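Local coordinates for transcriptional regulator (Aquifex aeolicus, PDB 2EH3), which probably binds DNA through a helix-turn-helix motif and regulates transcription as a member of the TetR/AcrR family, at residues Thr23-Ile28 against Lys44-Leu49; Glu74-Met79 against Arg117-Phe122. One frame throughout, in Å; residues are numbered along the deposited sequence.

Contact 1: Thr23-Ile28 against Lys44-Leu49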
ATOM      1  N   THR A  23     -12.149  -5.681  17.810  1.00 14.07           N
ATOM      2  CA  THR A  23     -11.629  -6.276  19.041  1.00 13.18           C
ATOM      3  C   THR A  23     -11.866  -5.311  20.178  1.00 12.76           C
ATOM      4  O   THR A  23     -11.544  -4.141  20.070  1.00 14.91           O
ATOM      5  CB  THR A  23     -10.128  -6.574  18.918  1.00 11.04           C
ATOM      6  OG1 THR A  23      -9.961  -7.534  17.872  1.00 13.16           O
ATOM      7  CG2 THR A  23      -9.575  -7.147  20.210  1.00 13.00           C
ATOM      8  N   SER A  24     -12.435  -5.810  21.277  1.00 13.45           N
ATOM      9  CA  SER A  24     -12.734  -4.952  22.426  1.00 12.40           C
ATOM     10  C   SER A  24     -11.752  -5.163  23.574  1.00 12.20           C
ATOM     11  O   SER A  24     -11.039  -6.170  23.613  1.00 13.22           O
ATOM     12  CB  SER A  24     -14.155  -5.245  22.922  1.00 13.18           C
ATOM     13  OG  SER A  24     -14.199  -6.537  23.517  1.00 15.01           O
ATOM     14  N   VAL A  25     -11.707  -4.201  24.496  1.00 12.40           N
ATOM     15  CA  VAL A  25     -10.848  -4.320  25.659  1.00 13.94           C
ATOM     16  C   VAL A  25     -11.330  -5.542  26.435  1.00 13.96           C
ATOM     17  O   VAL A  25     -10.527  -6.297  26.980  1.00 13.75           O
ATOM     18  CB  VAL A  25     -10.933  -3.043  26.511  1.00 14.82           C
ATOM     19  CG1 VAL A  25     -10.277  -3.271  27.878  1.00 17.49           C
ATOM     20  CG2 VAL A  25     -10.262  -1.905  25.761  1.00 16.32           C
ATOM     21  N   GLU A  26     -12.641  -5.762  26.466  1.00 13.98           N
ATOM     22  CA  GLU A  26     -13.132  -6.926  27.181  1.00 15.84           C
ATOM     23  C   GLU A  26     -12.569  -8.243  26.620  1.00 13.62           C
ATOM     24  O   GLU A  26     -12.187  -9.126  27.384  1.00 14.45           O
ATOM     25  CB  GLU A  26     -14.652  -6.973  27.160  1.00 18.63           C
ATOM     26  CG  GLU A  26     -15.186  -8.200  27.885  1.00 23.98           C
ATOM     27  CD  GLU A  26     -14.539  -8.392  29.254  1.00 28.56           C
ATOM     28  OE1 GLU A  26     -14.710  -7.501  30.124  1.00 28.68           O
ATOM     29  OE2 GLU A  26     -13.847  -9.429  29.454  1.00 27.82           O
ATOM     30  N   GLU A  27     -12.521  -8.393  25.298  1.00 12.45           N
ATOM     31  CA  GLU A  27     -11.989  -9.617  24.697  1.00 11.96           C
ATOM     32  C   GLU A  27     -10.493  -9.789  24.993  1.00 11.97           C
ATOM     33  O   GLU A  27     -10.003 -10.900  25.200  1.00 12.04           O
ATOM     34  CB  GLU A  27     -12.227  -9.622  23.185  1.00 13.81           C
ATOM     35  CG  GLU A  27     -13.697  -9.629  22.814  1.00 14.44           C
ATOM     36  CD  GLU A  27     -13.944  -9.469  21.322  1.00 16.75           C
ATOM     37  OE1 GLU A  27     -13.235  -8.680  20.669  1.00 14.71           O
ATOM     38  OE2 GLU A  27     -14.876 -10.126  20.804  1.00 17.44           O
ATOM     39  N   ILE A  28      -9.773  -8.675  24.978  1.00 11.26           N
ATOM     40  CA  ILE A  28      -8.343  -8.697  25.257  1.00 11.04           C
ATOM     41  C   ILE A  28      -8.071  -9.169  26.684  1.00 11.32           C
ATOM     42  O   ILE A  28      -7.253 -10.078  26.898  1.00 10.24           O
ATOM     43  CB  ILE A  28      -7.743  -7.296  25.056  1.00 11.14           C
ATOM     44  CG1 ILE A  28      -7.720  -6.966  23.554  1.00 12.37           C
ATOM     45  CG2 ILE A  28      -6.299  -7.222  25.617  1.00 12.59           C
ATOM     46  CD1 ILE A  28      -7.464  -5.479  23.268  1.00 13.73           C
ATOM     47  N   LYS A  44      -4.549   3.834  29.073  1.00 19.38           N
ATOM     48  CA  LYS A  44      -5.758   4.557  29.400  1.00 20.71           C
ATOM     49  C   LYS A  44      -6.895   4.307  28.412  1.00 20.17           C
ATOM     50  O   LYS A  44      -8.073   4.518  28.738  1.00 21.20           O
ATOM     51  CB  LYS A  44      -5.443   6.048  29.544  1.00 25.25           C
ATOM     52  CG  LYS A  44      -4.514   6.319  30.738  1.00 29.20           C
ATOM     53  CD  LYS A  44      -5.133   5.777  32.037  1.00 31.33           C
ATOM     54  CE  LYS A  44      -4.131   5.700  33.187  1.00 33.55           C
ATOM     55  NZ  LYS A  44      -3.321   4.442  33.165  1.00 32.70           N
ATOM     56  N   SER A  45      -6.550   3.773  27.241  1.00 18.34           N
ATOM     57  CA  SER A  45      -7.537   3.516  26.210  1.00 17.08           C
ATOM     58  C   SER A  45      -7.040   2.519  25.169  1.00 15.89           C
ATOM     59  O   SER A  45      -5.856   2.205  25.098  1.00 15.04           O
ATOM     60  CB  SER A  45      -7.852   4.814  25.480  1.00 17.50           C
ATOM     61  OG  SER A  45      -6.672   5.274  24.843  1.00 17.73           O
ATOM     62  N   LYS A  46      -7.977   2.041  24.358  1.00 16.15           N
ATOM     63  CA  LYS A  46      -7.668   1.126  23.275  1.00 16.08           C
ATOM     64  C   LYS A  46      -6.726   1.883  22.309  1.00 14.53           C
ATOM     65  O   LYS A  46      -5.828   1.296  21.710  1.00 13.92           O
ATOM     66  CB  LYS A  46      -8.966   0.743  22.567  1.00 17.14           C
ATOM     67  CG  LYS A  46      -8.996  -0.629  22.004  1.00 18.15           C
ATOM     68  CD  LYS A  46     -10.398  -0.952  21.496  1.00 20.79           C
ATOM     69  CE  LYS A  46     -10.386  -1.068  19.991  1.00 16.62           C
ATOM     70  NZ  LYS A  46     -11.702  -1.484  19.427  1.00 14.77           N
ATOM     71  N   GLU A  47      -6.959   3.188  22.146  1.00 14.41           N
ATOM     72  CA  GLU A  47      -6.138   4.030  21.270  1.00 14.98           C
ATOM     73  C   GLU A  47      -4.679   4.060  21.738  1.00 15.17           C
ATOM     74  O   GLU A  47      -3.750   3.936  20.909  1.00 14.43           O
ATOM     75  CB  GLU A  47      -6.717   5.458  21.215  1.00 16.98           C
ATOM     76  CG  GLU A  47      -5.867   6.448  20.396  1.00 20.84           C
ATOM     77  CD  GLU A  47      -6.611   7.747  20.090  1.00 23.21           C
ATOM     78  OE1 GLU A  47      -7.769   7.890  20.522  1.00 27.46           O
ATOM     79  OE2 GLU A  47      -6.046   8.627  19.408  1.00 25.35           O
ATOM     80  N   GLU A  48      -4.468   4.215  23.051  1.00 14.87           N
ATOM     81  CA  GLU A  48      -3.104   4.217  23.588  1.00 16.04           C
ATOM     82  C   GLU A  48      -2.457   2.874  23.311  1.00 14.10           C
ATOM     83  O   GLU A  48      -1.267   2.797  23.002  1.00 14.43           O
ATOM     84  CB  GLU A  48      -3.055   4.452  25.108  1.00 17.33           C
ATOM     85  CG  GLU A  48      -3.190   5.881  25.567  1.00 24.32           C
ATOM     86  CD  GLU A  48      -2.773   6.108  27.029  1.00 27.27           C
ATOM     87  OE1 GLU A  48      -2.911   7.268  27.482  1.00 31.70           O
ATOM     88  OE2 GLU A  48      -2.316   5.158  27.721  1.00 26.80           O
ATOM     89  N   LEU A  49      -3.239   1.802  23.455  1.00 12.64           N
ATOM     90  CA  LEU A  49      -2.729   0.466  23.217  1.00 12.41           C
ATOM     91  C   LEU A  49      -2.204   0.225  21.800  1.00 12.60           C
ATOM     92  O   LEU A  49      -1.101  -0.268  21.632  1.00 12.69           O
ATOM     93  CB  LEU A  49      -3.818  -0.569  23.552  1.00 10.19           C
ATOM     94  CG  LEU A  49      -3.581  -2.014  23.107  1.00 11.99           C
ATOM     95  CD1 LEU A  49      -2.441  -2.680  23.929  1.00 13.99           C
ATOM     96  CD2 LEU A  49      -4.894  -2.776  23.312  1.00 11.91           C
TER
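Lys46 reaches across from the start of helix 46-67 and sets its NZ 2.7 Å from Thr23 O, donating a hydrogen bond to the last carbonyl before Ser24. The ammonium comes in close to the line of the C=O bond, with a C=O...NZ angle of 160° and a tilt of 20° from the carbonyl plane. The bend at chi3 (112°) swings CE and NZ of the lysine toward that oxygen. Tyr20 claims the charged end as well, offering its backbone O to NZ and its ring for a cation-pi contact, so the ammonium ties down the turn between helix 3-18 and helix 25-32.

Nearer its backbone, the lysine runs past Val25, the two side chains pointing opposite ways, with Val25 CG2 lying 4.2 Å from Lys46 CG. Deeper in the contact Ile28 and Leu49, both buried, reach toward each other tip to tip, Ile28 CD1 standing 3.7 Å from Leu49 CD2. Leu49 holds its CG anti to the backbone N, which carries the branch toward the isoleucine. Both residues also rest on Ser11 of helix 3-18, and Phe39 of helix 36-42 touches Val25 and Leu49.

The two helices begin in similar fashion. Ser24 is the N-cap of helix 25-32, its OG accepting from Glu27 N at 3.1 Å, while Glu27 OE1 takes the N-H of Ser24 from above the carboxylate plane; together they make a capping box. Ser45 caps helix 46-67 through Glu48 N.

The packing joins the first helix of the predicted helix-turn-helix to the start of helix 46-67, which follows the motif and packs against the three-helical, homeodomain-like DNA-binding bundle of the TetR family.

Contact 2: Glu74-Met79 against Arg117-Phe122. With MG (magnesium ion), chain B; MG (magnesium ion), chain C.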
ATOM      1  N   GLU A  74      22.865  -3.051   0.992  1.00 10.69           N
ATOM      2  CA  GLU A  74      22.264  -4.362   0.779  1.00 11.23           C
ATOM      3  C   GLU A  74      22.107  -5.121   2.093  1.00  9.75           C
ATOM      4  O   GLU A  74      21.072  -5.763   2.351  1.00 10.46           O
ATOM      5  CB  GLU A  74      23.115  -5.171  -0.208  1.00 12.65           C
ATOM      6  CG  GLU A  74      23.221  -4.461  -1.571  1.00 15.90           C
ATOM      7  CD  GLU A  74      24.546  -3.713  -1.789  1.00 19.05           C
ATOM      8  OE1 GLU A  74      24.952  -2.854  -0.964  1.00 18.80           O
ATOM      9  OE2 GLU A  74      25.185  -3.996  -2.813  1.00 22.78           O
ATOM     10  N   GLU A  75      23.132  -5.086   2.927  1.00  9.41           N
ATOM     11  CA  GLU A  75      23.038  -5.791   4.206  1.00  8.00           C
ATOM     12  C   GLU A  75      22.098  -5.082   5.197  1.00  9.21           C
ATOM     13  O   GLU A  75      21.395  -5.733   5.985  1.00  8.52           O
ATOM     14  CB  GLU A  75      24.432  -5.976   4.787  1.00  9.72           C
ATOM     15  CG  GLU A  75      25.234  -7.061   4.017  1.00 11.21           C
ATOM     16  CD  GLU A  75      24.662  -8.484   4.122  1.00 12.29           C
ATOM     17  OE1 GLU A  75      24.342  -8.907   5.239  1.00 10.21           O
ATOM     18  OE2 GLU A  75      24.565  -9.176   3.078  1.00 11.47           O
ATOM     19  N   LEU A  76      22.095  -3.756   5.192  1.00  9.82           N
ATOM     20  CA  LEU A  76      21.164  -3.041   6.081  1.00  8.83           C
ATOM     21  C   LEU A  76      19.733  -3.428   5.646  1.00  8.34           C
ATOM     22  O   LEU A  76      18.863  -3.715   6.481  1.00  9.24           O
ATOM     23  CB  LEU A  76      21.336  -1.520   5.933  1.00 11.14           C
ATOM     24  CG  LEU A  76      20.251  -0.725   6.676  1.00 11.14           C
ATOM     25  CD1 LEU A  76      20.485  -0.813   8.169  1.00 13.19           C
ATOM     26  CD2 LEU A  76      20.269   0.744   6.181  1.00 15.86           C
ATOM     27  N   LEU A  77      19.478  -3.430   4.340  1.00  8.05           N
ATOM     28  CA  LEU A  77      18.146  -3.768   3.860  1.00  8.57           C
ATOM     29  C   LEU A  77      17.762  -5.228   4.139  1.00  8.92           C
ATOM     30  O   LEU A  77      16.604  -5.510   4.405  1.00  9.06           O
ATOM     31  CB  LEU A  77      18.014  -3.400   2.368  1.00 10.52           C
ATOM     32  CG  LEU A  77      18.072  -1.850   2.248  1.00 14.63           C
ATOM     33  CD1 LEU A  77      18.548  -1.407   0.852  1.00 15.16           C
ATOM     34  CD2 LEU A  77      16.717  -1.268   2.590  1.00 17.97           C
ATOM     35  N   GLU A  78      18.730  -6.149   4.074  1.00  8.51           N
ATOM     36  CA  GLU A  78      18.422  -7.519   4.413  1.00  8.66           C
ATOM     37  C   GLU A  78      17.936  -7.593   5.865  1.00  8.21           C
ATOM     38  O   GLU A  78      16.979  -8.311   6.174  1.00  7.80           O
ATOM     39  CB  GLU A  78      19.661  -8.380   4.241  1.00  6.18           C
ATOM     40  CG  GLU A  78      19.430  -9.851   4.712  1.00  8.66           C
ATOM     41  CD  GLU A  78      20.653 -10.712   4.643  1.00 10.27           C
ATOM     42  OE1 GLU A  78      21.679 -10.315   4.056  1.00  8.85           O
ATOM     43  OE2 GLU A  78      20.584 -11.829   5.226  1.00  7.57           O
HETATM   44  N   MSE A  79      18.579  -6.844   6.749  1.00  8.25           N
HETATM   45  CA  MSE A  79      18.188  -6.839   8.158  1.00  9.16           C
HETATM   46  C   MSE A  79      16.818  -6.228   8.371  1.00  9.84           C
HETATM   47  O   MSE A  79      16.036  -6.693   9.206  1.00 11.49           O
HETATM   48  CB  MSE A  79      19.220  -6.053   8.957  1.00 14.64           C
HETATM   49  CG  MSE A  79      18.958  -6.041  10.429  1.00 15.61           C
HETATM   50 SE   MSE A  79      19.397  -7.734  11.279  1.00 28.65          SE
HETATM   51  CE  MSE A  79      21.039  -8.062  10.454  1.00 16.64           C
ATOM     52  N   ARG A 117      13.246   9.084   6.188  1.00 15.18           N
ATOM     53  CA  ARG A 117      14.253  10.078   6.552  1.00 15.03           C
ATOM     54  C   ARG A 117      15.527   9.391   7.033  1.00 13.91           C
ATOM     55  O   ARG A 117      16.632   9.782   6.644  1.00 13.73           O
ATOM     56  CB  ARG A 117      13.752  11.022   7.655  1.00 19.52           C
ATOM     57  CG  ARG A 117      12.745  12.074   7.195  1.00 24.88           C
ATOM     58  CD  ARG A 117      12.561  13.170   8.262  1.00 28.23           C
ATOM     59  NE  ARG A 117      12.090  12.656   9.551  1.00 32.50           N
ATOM     60  CZ  ARG A 117      10.813  12.409   9.841  1.00 33.40           C
ATOM     61  NH1 ARG A 117       9.877  12.634   8.934  1.00 35.65           N
ATOM     62  NH2 ARG A 117      10.473  11.937  11.033  1.00 34.38           N
ATOM     63  N   ARG A 118      15.381   8.354   7.859  1.00 13.87           N
ATOM     64  CA  ARG A 118      16.559   7.655   8.357  1.00 12.80           C
ATOM     65  C   ARG A 118      17.303   6.913   7.262  1.00 12.47           C
ATOM     66  O   ARG A 118      18.543   6.884   7.234  1.00 12.24           O
ATOM     67  CB  ARG A 118      16.160   6.678   9.464  1.00 13.45           C
ATOM     68  CG  ARG A 118      15.667   7.395  10.672  1.00 13.74           C
ATOM     69  CD  ARG A 118      15.198   6.412  11.719  1.00 13.60           C
ATOM     70  NE  ARG A 118      14.659   7.108  12.888  1.00 17.47           N
ATOM     71  CZ  ARG A 118      15.411   7.522  13.904  1.00 20.80           C
ATOM     72  NH1 ARG A 118      16.721   7.307  13.890  1.00 22.16           N
ATOM     73  NH2 ARG A 118      14.849   8.140  14.927  1.00 22.72           N
ATOM     74  N   PHE A 119      16.558   6.284   6.362  1.00 11.57           N
ATOM     75  CA  PHE A 119      17.171   5.577   5.280  1.00 11.27           C
ATOM     76  C   PHE A 119      17.910   6.576   4.380  1.00 10.78           C
ATOM     77  O   PHE A 119      19.031   6.319   3.912  1.00 10.47           O
ATOM     78  CB  PHE A 119      16.086   4.822   4.510  1.00 12.76           C
ATOM     79  CG  PHE A 119      16.617   3.937   3.439  1.00 17.20           C
ATOM     80  CD1 PHE A 119      17.806   3.225   3.602  1.00 16.49           C
ATOM     81  CD2 PHE A 119      15.896   3.800   2.247  1.00 17.37           C
ATOM     82  CE1 PHE A 119      18.274   2.382   2.594  1.00 18.80           C
ATOM     83  CE2 PHE A 119      16.350   2.969   1.242  1.00 20.58           C
ATOM     84  CZ  PHE A 119      17.537   2.256   1.410  1.00 20.03           C
ATOM     85  N   GLU A 120      17.280   7.715   4.131  1.00 11.67           N
ATOM     86  CA  GLU A 120      17.923   8.734   3.299  1.00 13.79           C
ATOM     87  C   GLU A 120      19.230   9.179   3.892  1.00 12.64           C
ATOM     88  O   GLU A 120      20.240   9.285   3.164  1.00 11.59           O
ATOM     89  CB  GLU A 120      17.041   9.972   3.132  1.00 14.44           C
ATOM     90  CG  GLU A 120      16.061   9.790   2.054  1.00 19.54           C
ATOM     91  CD  GLU A 120      15.478  11.072   1.557  1.00 17.83           C
ATOM     92  OE1 GLU A 120      14.587  10.928   0.707  1.00 22.67           O
ATOM     93  OE2 GLU A 120      15.879  12.201   1.984  1.00 18.83           O
ATOM     94  N   LYS A 121      19.220   9.451   5.202  1.00 12.06           N
ATOM     95  CA  LYS A 121      20.426   9.906   5.904  1.00 13.57           C
ATOM     96  C   LYS A 121      21.537   8.883   5.732  1.00 13.05           C
ATOM     97  O   LYS A 121      22.686   9.230   5.498  1.00 12.97           O
ATOM     98  CB  LYS A 121      20.142  10.119   7.393  1.00 16.53           C
ATOM     99  CG  LYS A 121      19.247  11.338   7.661  1.00 20.73           C
ATOM    100  CD  LYS A 121      19.116  11.675   9.147  1.00 24.97           C
ATOM    101  CE  LYS A 121      17.880  12.560   9.417  1.00 27.24           C
ATOM    102  NZ  LYS A 121      17.763  13.730   8.491  1.00 31.50           N
ATOM    103  N   PHE A 122      21.195   7.615   5.899  1.00 10.73           N
ATOM    104  CA  PHE A 122      22.174   6.538   5.712  1.00  9.34           C
ATOM    105  C   PHE A 122      22.733   6.539   4.277  1.00 10.94           C
ATOM    106  O   PHE A 122      23.955   6.399   4.041  1.00 11.78           O
ATOM    107  CB  PHE A 122      21.485   5.204   6.056  1.00 10.10           C
ATOM    108  CG  PHE A 122      22.224   3.987   5.582  1.00  8.37           C
ATOM    109  CD1 PHE A 122      23.246   3.422   6.360  1.00 10.27           C
ATOM    110  CD2 PHE A 122      21.911   3.401   4.356  1.00 10.63           C
ATOM    111  CE1 PHE A 122      23.925   2.298   5.907  1.00 12.20           C
ATOM    112  CE2 PHE A 122      22.591   2.266   3.890  1.00 12.69           C
ATOM    113  CZ  PHE A 122      23.601   1.719   4.676  1.00 12.71           C
TER
HETATM  114 MG    MG B1001      23.848 -11.115   4.409  1.00  5.16          MG
HETATM  115 MG    MG C1002      20.978 -12.329   7.470  1.00  4.14          MG
HETATM  116  O   HOH W   1      26.228 -11.326   4.460  1.00 11.88           O
HETATM  117  O   HOH W   2      23.857 -11.965   2.216  1.00 14.49           O
HETATM  118  O   HOH W   3      20.807 -10.056   8.068  1.00  9.20           O
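Leu76 meets Phe122, and Leu77 meets Phe119, where two antiparallel helices pack in the all-helical C-terminal domain of the TetR fold. Their segment axes approach to 12.4 Å at their closest, at an angle of 159°, so large side chains bridge the space.

The clearest interaction is CH-pi: Leu76 CD2 sits over the centre of one face of the Phe122 ring, 3.5 Å from its centroid and 10° off the normal. Were Phe122 an alanine, the Leu76 methyl would probably lose the ring it sits on and a gap would open between the helices.

Beside it lie plain apolar contacts. Leu77 and Phe119 cross at about a right angle, both leucine methyls closing on the ring end at CZ, while Ile138 of helix 131-152 packs against both residues.

The outer side of helix 73-86 carries metal instead. Glu75 chelates one magnesium ion with both carboxylate oxygens, its chain folded at chi2 (-65°). Glu78, extended, bridges two ions: its OE1 lies 2.3 Å from the magnesium that Glu75 holds, and its OE2 lies 2.3 Å from the second magnesium, which Glu82 also binds.

Contact 1 closes before contact 2 opens, so the two follow one another along the chain. Their centres lie 34 Å apart on opposite sides of the chain's centre, and the nearest atoms are still about 19 Å from each other. Contact 1 belongs to the N-terminal DNA-binding domain, contact 2 to the C-terminal helical domain. Helix 46-67 links the two: it begins in contact 1, and farther along its Leu64 packs on Leu76 of contact 2, just before helix 73-86 follows. A shift of the C-terminal bundle could be passed along this helix toward the DNA-binding end, consistent with the two-domain design of TetR-family regulators.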